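Local coordinates for protein BIS(5'-nucleosyl)-tetraphosphatase (Diadenosine tetraphosphatase), putative (Plasmodium falciparum, PDB 5CFJ) that probably hydrolyses diadenosine tetraphosphate asymmetrically, as a Nudix-family Ap4A hydrolase of the malaria parasite, at residues 50-55 with 61-66; 56-61 with 97-102. All blocks are in the same frame, centred on the assembly; numbering follows the deposited sequence. Where two conformers were deposited one is given.

Contact 1. Residues 50-55 with 61-66; sequences LHENNE and AVRETL
Arg63 reaches from the helix into the 50-55 loop and meets Glu55 side-on, its NE and NH2 each taking one carboxylate oxygen. NE lies 2.7 Å from Glu55 OE2 and NH2 3.0 Å from Glu55 OE1; both bonds are nearly straight and use the syn lone pairs, and the two flat groups are almost coplanar. NH2 has a second acceptor in the same plane, the backbone oxygen of Leu50, 3.0 Å from it, in a more bent bond. With three bonds in its plane the guanidinium can hardly rotate. One face is covered by Glu52, whose CD sits 3.4 Å above the centre with the carboxylate stacked only 4° from parallel; no N-H points at this group, and the attraction is one of charge. Arginine suits the place because its planar, five-hydrogen end can serve edge and face at once. Its chain runs straight from the helix until chi3, where a turn to 45° swings the guanidinium round to the loop. Glu55 OE1 is fixed from its own side too: the backbone N of Glu52 approaches from above the carboxylate plane at 2.9 Å, and Thr60, beyond the two segments, is a further partner.

Between Leu50 and Glu64 the contact is looser and wet. Glu64 OE2 stays 3.6 Å from Leu50 O with no direct bond, and water 2 meets both oxygens. What holds Glu64 is the arginine: a bend at chi2 (-76°) brings OE2 back to Arg63 NH1, at 2.8 Å. Glu67 adds a second salt bridge to NH1. The side-on Glu55-Arg63 salt bridge, joining the loop to the helix that follows it, is characteristic of the Nudix box, the loop-helix-loop signature of this hydrolase family.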
ATOM      1  N   LEU A  50      -0.930 -11.199   5.573  1.00 16.01           N
ATOM      2  CA  LEU A  50      -1.072 -12.583   5.152  1.00 16.88           C
ATOM      3  C   LEU A  50      -2.525 -13.021   4.994  1.00 16.87           C
ATOM      4  O   LEU A  50      -3.434 -12.476   5.624  1.00 17.60           O
ATOM      5  CB  LEU A  50      -0.379 -13.506   6.153  1.00 19.71           C
ATOM      6  CG  LEU A  50       1.062 -13.157   6.523  1.00 25.39           C
ATOM      7  CD1 LEU A  50       1.613 -14.191   7.482  1.00 26.96           C
ATOM      8  CD2 LEU A  50       1.936 -13.052   5.290  1.00 26.93           C
ATOM      9  N   HIS A  51      -2.727 -14.022   4.143  1.00 16.78           N
ATOM     10  CA  HIS A  51      -4.015 -14.679   3.982  1.00 17.96           C
ATOM     11  C   HIS A  51      -4.604 -15.123   5.310  1.00 19.50           C
ATOM     12  O   HIS A  51      -3.868 -15.617   6.166  1.00 19.56           O
ATOM     13  CB  HIS A  51      -3.860 -15.951   3.153  1.00 17.72           C
ATOM     14  CG  HIS A  51      -3.962 -15.781   1.662  1.00 16.85           C
ATOM     15  ND1 HIS A  51      -4.779 -14.859   1.052  1.00 17.25           N
ATOM     16  CD2 HIS A  51      -3.373 -16.489   0.666  1.00 17.32           C
ATOM     17  CE1 HIS A  51      -4.679 -14.993  -0.266  1.00 18.01           C
ATOM     18  NE2 HIS A  51      -3.832 -15.968  -0.521  1.00 18.73           N
ATOM     19  N   GLU A  52      -5.922 -15.001   5.452  1.00 18.88           N
ATOM     20  CA  GLU A  52      -6.688 -15.841   6.375  1.00 19.40           C
ATOM     21  C   GLU A  52      -7.589 -16.763   5.524  1.00 20.84           C
ATOM     22  O   GLU A  52      -7.662 -16.593   4.310  1.00 23.37           O
ATOM     23  CB  GLU A  52      -7.479 -14.984   7.367  1.00 18.73           C
ATOM     24  CG  GLU A  52      -6.561 -14.270   8.362  1.00 18.52           C
ATOM     25  CD  GLU A  52      -7.276 -13.323   9.302  1.00 17.65           C
ATOM     26  OE1 GLU A  52      -8.517 -13.197   9.235  1.00 18.54           O
ATOM     27  OE2 GLU A  52      -6.575 -12.690  10.118  1.00 19.26           O
ATOM     28  N   ASN A  53      -8.263 -17.721   6.152  0.58 19.84           N
ATOM     29  CA  ASN A  53      -8.939 -18.781   5.407  0.58 19.71           C
ATOM     30  C   ASN A  53     -10.002 -18.329   4.428  0.58 21.79           C
ATOM     31  O   ASN A  53     -10.788 -17.426   4.716  0.58 22.68           O
ATOM     32  CB  ASN A  53      -9.600 -19.763   6.369  0.58 19.79           C
ATOM     33  CG  ASN A  53     -10.258 -20.933   5.647  0.58 18.25           C
ATOM     34  OD1 ASN A  53      -9.669 -21.525   4.747  0.58 19.17           O
ATOM     35  ND2 ASN A  53     -11.491 -21.257   6.019  0.58 20.02           N
ATOM     36  N   ASN A  54     -10.037 -19.004   3.287  1.00 22.50           N
ATOM     37  CA  ASN A  54     -11.094 -18.815   2.297  1.00 27.08           C
ATOM     38  C   ASN A  54     -11.133 -17.375   1.841  1.00 27.30           C
ATOM     39  O   ASN A  54     -12.194 -16.766   1.712  1.00 31.46           O
ATOM     40  CB  ASN A  54     -12.450 -19.244   2.875  1.00 31.16           C
ATOM     41  CG  ASN A  54     -13.521 -19.443   1.812  1.00 39.01           C
ATOM     42  OD1 ASN A  54     -13.390 -18.986   0.678  1.00 41.85           O
ATOM     43  ND2 ASN A  54     -14.609 -20.105   2.194  1.00 41.23           N
ATOM     44  N   GLU A  55      -9.946 -16.819   1.658  1.00 22.87           N
ATOM     45  CA  GLU A  55      -9.807 -15.476   1.130  1.00 20.78           C
ATOM     46  C   GLU A  55      -9.131 -15.516  -0.220  1.00 19.75           C
ATOM     47  O   GLU A  55      -8.119 -16.187  -0.387  1.00 19.39           O
ATOM     48  CB  GLU A  55      -8.995 -14.590   2.075  1.00 20.43           C
ATOM     49  CG  GLU A  55      -9.716 -14.249   3.353  1.00 20.19           C
ATOM     50  CD  GLU A  55      -8.954 -13.256   4.212  1.00 19.26           C
ATOM     51  OE1 GLU A  55      -7.703 -13.190   4.121  1.00 17.97           O
ATOM     52  OE2 GLU A  55      -9.617 -12.531   4.976  1.00 19.10           O
ATOM     53  N   ALA A  61      -6.326  -8.443   1.029  1.00 13.23           N
ATOM     54  CA  ALA A  61      -5.877  -7.063   0.928  1.00 13.05           C
ATOM     55  C   ALA A  61      -6.883  -6.106   1.579  1.00 12.55           C
ATOM     56  O   ALA A  61      -6.507  -5.217   2.350  1.00 12.78           O
ATOM     57  CB  ALA A  61      -5.656  -6.696  -0.510  1.00 13.19           C
ATOM     58  N   VAL A  62      -8.167  -6.299   1.276  1.00 12.49           N
ATOM     59  CA  VAL A  62      -9.216  -5.457   1.834  1.00 13.71           C
ATOM     60  C   VAL A  62      -9.278  -5.579   3.354  1.00 12.75           C
ATOM     61  O   VAL A  62      -9.335  -4.574   4.071  1.00 12.83           O
ATOM     62  CB  VAL A  62     -10.581  -5.806   1.213  1.00 14.44           C
ATOM     63  CG1 VAL A  62     -11.719  -5.156   1.995  1.00 15.73           C
ATOM     64  CG2 VAL A  62     -10.609  -5.379  -0.257  1.00 15.94           C
ATOM     65  N   ARG A  63      -9.236  -6.809   3.857  1.00 12.82           N
ATOM     66  CA  ARG A  63      -9.277  -7.001   5.301  1.00 14.10           C
ATOM     67  C   ARG A  63      -8.072  -6.383   6.004  1.00 12.60           C
ATOM     68  O   ARG A  63      -8.226  -5.704   7.011  1.00 13.22           O
ATOM     69  CB  ARG A  63      -9.358  -8.477   5.652  1.00 14.73           C
ATOM     70  CG  ARG A  63      -9.395  -8.712   7.168  1.00 15.41           C
ATOM     71  CD  ARG A  63      -9.394 -10.197   7.551  1.00 15.34           C
ATOM     72  NE  ARG A  63      -8.410 -10.943   6.770  1.00 16.54           N
ATOM     73  CZ  ARG A  63      -7.097 -10.896   6.973  1.00 15.97           C
ATOM     74  NH1 ARG A  63      -6.590 -10.141   7.944  1.00 17.00           N
ATOM     75  NH2 ARG A  63      -6.287 -11.587   6.183  1.00 17.26           N
ATOM     76  N   GLU A  64      -6.875  -6.624   5.479  1.00 13.06           N
ATOM     77  CA  GLU A  64      -5.678  -6.070   6.102  1.00 13.78           C
ATOM     78  C   GLU A  64      -5.693  -4.545   6.075  1.00 13.10           C
ATOM     79  O   GLU A  64      -5.286  -3.897   7.034  1.00 13.57           O
ATOM     80  CB  GLU A  64      -4.421  -6.610   5.420  1.00 14.56           C
ATOM     81  CG  GLU A  64      -4.192  -8.086   5.691  1.00 16.81           C
ATOM     82  CD  GLU A  64      -3.662  -8.342   7.083  1.00 21.43           C
ATOM     83  OE1 GLU A  64      -3.043  -7.422   7.650  1.00 23.11           O
ATOM     84  OE2 GLU A  64      -3.849  -9.463   7.600  1.00 24.36           O
ATOM     85  N   THR A  65      -6.196  -3.974   4.987  1.00 13.02           N
ATOM     86  CA  THR A  65      -6.303  -2.525   4.904  1.00 13.22           C
ATOM     87  C   THR A  65      -7.263  -2.001   5.970  1.00 13.28           C
ATOM     88  O   THR A  65      -6.961  -1.028   6.668  1.00 12.82           O
ATOM     89  CB  THR A  65      -6.740  -2.109   3.500  1.00 13.13           C
ATOM     90  OG1 THR A  65      -5.697  -2.485   2.594  1.00 14.25           O
ATOM     91  CG2 THR A  65      -6.971  -0.603   3.402  1.00 14.53           C
ATOM     92  N   LEU A  66      -8.397  -2.678   6.135  1.00 13.58           N
ATOM     93  CA  LEU A  66      -9.344  -2.295   7.173  1.00 13.62           C
ATOM     94  C   LEU A  66      -8.722  -2.403   8.574  1.00 13.47           C
ATOM     95  O   LEU A  66      -8.866  -1.505   9.399  1.00 13.79           O
ATOM     96  CB  LEU A  66     -10.600  -3.155   7.070  1.00 14.86           C
ATOM     97  CG  LEU A  66     -11.671  -2.958   8.137  1.00 16.35           C
ATOM     98  CD1 LEU A  66     -12.160  -1.517   8.182  1.00 17.09           C
ATOM     99  CD2 LEU A  66     -12.823  -3.903   7.860  1.00 18.45           C
TER
HETATM  100  O   HOH W   1      -0.528 -10.272   8.317  1.00 28.40           O
HETATM  101  O   HOH W   2      -3.258 -12.148   8.451  1.00 31.57           O

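Contact 2. Residues 56-61 with 97-102; sequences SGLETA and TYYLAM
Over one face of the Tyr99 ring sits Leu58 CA, 4.2 Å from the ring centroid and 23° off the normal, a CH-pi contact displaced toward the rim. It forms at the first turn of the Nudix-box helix, where that helix packs on the mixed beta-sheet of the Nudix fold. Gly57 O and Ala61 CB approach the ring obliquely, neither squarely over the face nor at the edge. On the strands flanking 92-103 the Tyr99 side chain also touches Phe9 (6-16) and Gln82 (76-89).

Tyrosine suits this place because its long flat side chain bridges the interval between strand and helix: the axes of helix segment 57-61 and strand segment 97-102 pass 9.0 Å apart at 73°. With CG placed anti to the carbonyl carbon (chi1 -53°), the ring reaches across to the helix start. There the phenol oxygen comes 3.3 Å from Gly57 CA; Gly57 has no CB, and the oxygen occupies the side where one would point. Farther back along the ring the partners are apolar. The small methyl of Ala61 rests 3.7 Å from Tyr99 CD1, while Leu58 sends CD1 to within 3.9 Å of Tyr99 CG and packs on Leu78 as well.

The turn of helix that carries these residues is fixed by a capping box. Ser56, as N-cap, is short enough for its hydroxyl to turn back over the first turn and accept from Glu59 N at 3.0 Å. Glu59 returns the bond through its carboxylate: OE1, approached on its anti side and somewhat out of the carboxylate plane, accepts from Ser56 N at 2.9 Å.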
ATOM      1  N   SER A  56      -9.694 -14.794  -1.178  1.00 19.91           N
ATOM      2  CA  SER A  56      -8.950 -14.411  -2.364  1.00 19.40           C
ATOM      3  C   SER A  56      -7.857 -13.431  -1.946  1.00 17.12           C
ATOM      4  O   SER A  56      -7.918 -12.843  -0.862  1.00 17.06           O
ATOM      5  CB  SER A  56      -9.865 -13.758  -3.389  1.00 21.27           C
ATOM      6  OG  SER A  56     -10.383 -12.553  -2.846  1.00 20.24           O
ATOM      7  N   GLY A  57      -6.870 -13.217  -2.809  1.00 16.59           N
ATOM      8  CA  GLY A  57      -5.857 -12.207  -2.537  1.00 16.21           C
ATOM      9  C   GLY A  57      -6.491 -10.848  -2.265  1.00 14.95           C
ATOM     10  O   GLY A  57      -6.090 -10.131  -1.344  1.00 15.07           O
ATOM     11  N   LEU A  58      -7.507 -10.501  -3.049  1.00 15.34           N
ATOM     12  CA  LEU A  58      -8.181  -9.219  -2.892  1.00 15.58           C
ATOM     13  C   LEU A  58      -8.891  -9.133  -1.543  1.00 15.17           C
ATOM     14  O   LEU A  58      -8.826  -8.111  -0.869  1.00 15.33           O
ATOM     15  CB  LEU A  58      -9.172  -8.992  -4.035  1.00 18.23           C
ATOM     16  CG  LEU A  58      -9.920  -7.661  -4.012  1.00 21.28           C
ATOM     17  CD1 LEU A  58      -8.947  -6.493  -4.071  1.00 22.29           C
ATOM     18  CD2 LEU A  58     -10.914  -7.591  -5.160  1.00 23.90           C
ATOM     19  N   GLU A  59      -9.569 -10.203  -1.136  1.00 16.23           N
ATOM     20  CA  GLU A  59     -10.216 -10.211   0.172  1.00 16.49           C
ATOM     21  C   GLU A  59      -9.202 -10.005   1.293  1.00 15.29           C
ATOM     22  O   GLU A  59      -9.449  -9.250   2.233  1.00 15.54           O
ATOM     23  CB  GLU A  59     -10.997 -11.511   0.382  1.00 17.06           C
ATOM     24  CG  GLU A  59     -12.316 -11.551  -0.384  1.00 20.36           C
ATOM     25  CD  GLU A  59     -13.004 -12.901  -0.332  1.00 23.58           C
ATOM     26  OE1 GLU A  59     -12.319 -13.931  -0.177  1.00 23.82           O
ATOM     27  OE2 GLU A  59     -14.242 -12.929  -0.449  1.00 26.82           O
ATOM     28  N   THR A  60      -8.053 -10.661   1.185  1.00 14.84           N
ATOM     29  CA  THR A  60      -6.999 -10.475   2.179  1.00 13.46           C
ATOM     30  C   THR A  60      -6.553  -9.015   2.205  1.00 13.45           C
ATOM     31  O   THR A  60      -6.437  -8.410   3.261  1.00 13.37           O
ATOM     32  CB  THR A  60      -5.794 -11.382   1.890  1.00 14.05           C
ATOM     33  OG1 THR A  60      -6.197 -12.752   2.006  1.00 15.71           O
ATOM     34  CG2 THR A  60      -4.644 -11.095   2.846  1.00 13.37           C
ATOM     35  N   ALA A  61      -6.326  -8.443   1.029  1.00 13.23           N
ATOM     36  CA  ALA A  61      -5.877  -7.063   0.928  1.00 13.05           C
ATOM     37  C   ALA A  61      -6.883  -6.106   1.579  1.00 12.55           C
ATOM     38  O   ALA A  61      -6.507  -5.217   2.350  1.00 12.78           O
ATOM     39  CB  ALA A  61      -5.656  -6.696  -0.510  1.00 13.19           C
ATOM     40  N   THR A  97       1.415  -9.042  -3.272  1.00 11.93           N
ATOM     41  CA  THR A  97       0.591  -8.549  -4.360  1.00 11.47           C
ATOM     42  C   THR A  97      -0.189  -7.338  -3.892  1.00 11.92           C
ATOM     43  O   THR A  97      -0.871  -7.400  -2.869  1.00 12.40           O
ATOM     44  CB  THR A  97      -0.365  -9.624  -4.854  1.00 12.72           C
ATOM     45  OG1 THR A  97       0.394 -10.747  -5.313  1.00 13.25           O
ATOM     46  CG2 THR A  97      -1.220  -9.116  -5.997  1.00 13.58           C
ATOM     47  N   TYR A  98      -0.050  -6.233  -4.623  1.00 11.33           N
ATOM     48  CA  TYR A  98      -0.776  -5.004  -4.333  1.00 10.98           C
ATOM     49  C   TYR A  98      -1.843  -4.767  -5.386  1.00 10.69           C
ATOM     50  O   TYR A  98      -1.584  -4.928  -6.582  1.00 12.17           O
ATOM     51  CB  TYR A  98       0.171  -3.809  -4.291  1.00 12.31           C
ATOM     52  CG  TYR A  98       1.131  -3.830  -3.135  1.00 12.34           C
ATOM     53  CD1 TYR A  98       0.718  -3.458  -1.860  1.00 12.60           C
ATOM     54  CD2 TYR A  98       2.457  -4.223  -3.309  1.00 13.88           C
ATOM     55  CE1 TYR A  98       1.601  -3.465  -0.794  1.00 12.99           C
ATOM     56  CE2 TYR A  98       3.343  -4.229  -2.251  1.00 14.33           C
ATOM     57  CZ  TYR A  98       2.911  -3.858  -0.994  1.00 12.83           C
ATOM     58  OH  TYR A  98       3.784  -3.859   0.079  1.00 15.81           O
ATOM     59  N   TYR A  99      -3.023  -4.362  -4.923  1.00 11.28           N
ATOM     60  CA  TYR A  99      -4.163  -4.027  -5.776  1.00 11.80           C
ATOM     61  C   TYR A  99      -4.404  -2.537  -5.632  1.00 11.12           C
ATOM     62  O   TYR A  99      -4.577  -2.052  -4.522  1.00 11.92           O
ATOM     63  CB  TYR A  99      -5.413  -4.810  -5.363  1.00 13.03           C
ATOM     64  CG  TYR A  99      -5.198  -6.309  -5.284  1.00 13.15           C
ATOM     65  CD1 TYR A  99      -4.750  -6.899  -4.110  1.00 13.54           C
ATOM     66  CD2 TYR A  99      -5.421  -7.128  -6.383  1.00 14.97           C
ATOM     67  CE1 TYR A  99      -4.545  -8.261  -4.022  1.00 14.54           C
ATOM     68  CE2 TYR A  99      -5.215  -8.501  -6.303  1.00 14.90           C
ATOM     69  CZ  TYR A  99      -4.771  -9.050  -5.121  1.00 14.85           C
ATOM     70  OH  TYR A  99      -4.557 -10.398  -5.019  1.00 18.08           O
ATOM     71  N   LEU A 100      -4.407  -1.808  -6.738  1.00 11.12           N
ATOM     72  CA  LEU A 100      -4.586  -0.360  -6.691  1.00 10.72           C
ATOM     73  C   LEU A 100      -6.023   0.027  -6.379  1.00 11.10           C
ATOM     74  O   LEU A 100      -6.960  -0.552  -6.926  1.00 12.68           O
ATOM     75  CB  LEU A 100      -4.169   0.252  -8.025  1.00 12.17           C
ATOM     76  CG  LEU A 100      -4.171   1.779  -8.170  1.00 12.62           C
ATOM     77  CD1 LEU A 100      -3.153   2.443  -7.250  1.00 14.00           C
ATOM     78  CD2 LEU A 100      -3.916   2.175  -9.613  1.00 13.91           C
ATOM     79  N   ALA A 101      -6.200   1.017  -5.514  1.00 11.00           N
ATOM     80  CA  ALA A 101      -7.529   1.557  -5.243  1.00 11.86           C
ATOM     81  C   ALA A 101      -7.433   3.055  -5.027  1.00 11.94           C
ATOM     82  O   ALA A 101      -6.429   3.536  -4.504  1.00 12.73           O
ATOM     83  CB  ALA A 101      -8.149   0.887  -4.028  1.00 13.71           C
ATOM     84  N   MET A 102      -8.461   3.791  -5.430  1.00 12.37           N
ATOM     85  CA  MET A 102      -8.473   5.224  -5.198  0.69 12.26           C
ATOM     86  C   MET A 102      -9.459   5.583  -4.101  1.00 12.06           C
ATOM     87  O   MET A 102     -10.656   5.287  -4.174  1.00 12.46           O
ATOM     88  CB  MET A 102      -8.809   5.992  -6.469  0.69 13.53           C
ATOM     89  CG  MET A 102      -8.560   7.484  -6.323  0.69 15.39           C
ATOM     90  SD  MET A 102      -9.034   8.395  -7.799  0.69 20.88           S
ATOM     91  CE  MET A 102      -7.998   7.626  -9.040  0.69 24.12           C
TER

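Overall arrangement
Followed from the N terminus, the chain leaves strand 44-50, runs through the loop 50-55 and enters helix 57-69. Contact 1 closes a short loop here, bringing the chain just before the helix against the helix itself. Contact 2 closes a longer one: the chain runs on through strand 76-89 and returns along strand 92-103 to meet the helix start. Their segments alternate, so the two closures cross, and Ala61 belongs to both. Thr60 joins them physically, its OG1 lying 2.6 Å from Glu55 OE1 and 2.7 Å from His51 ND1, both probable hydrogen bonds. Together they tie the Nudix-box loop to its helix and that helix to the sheet.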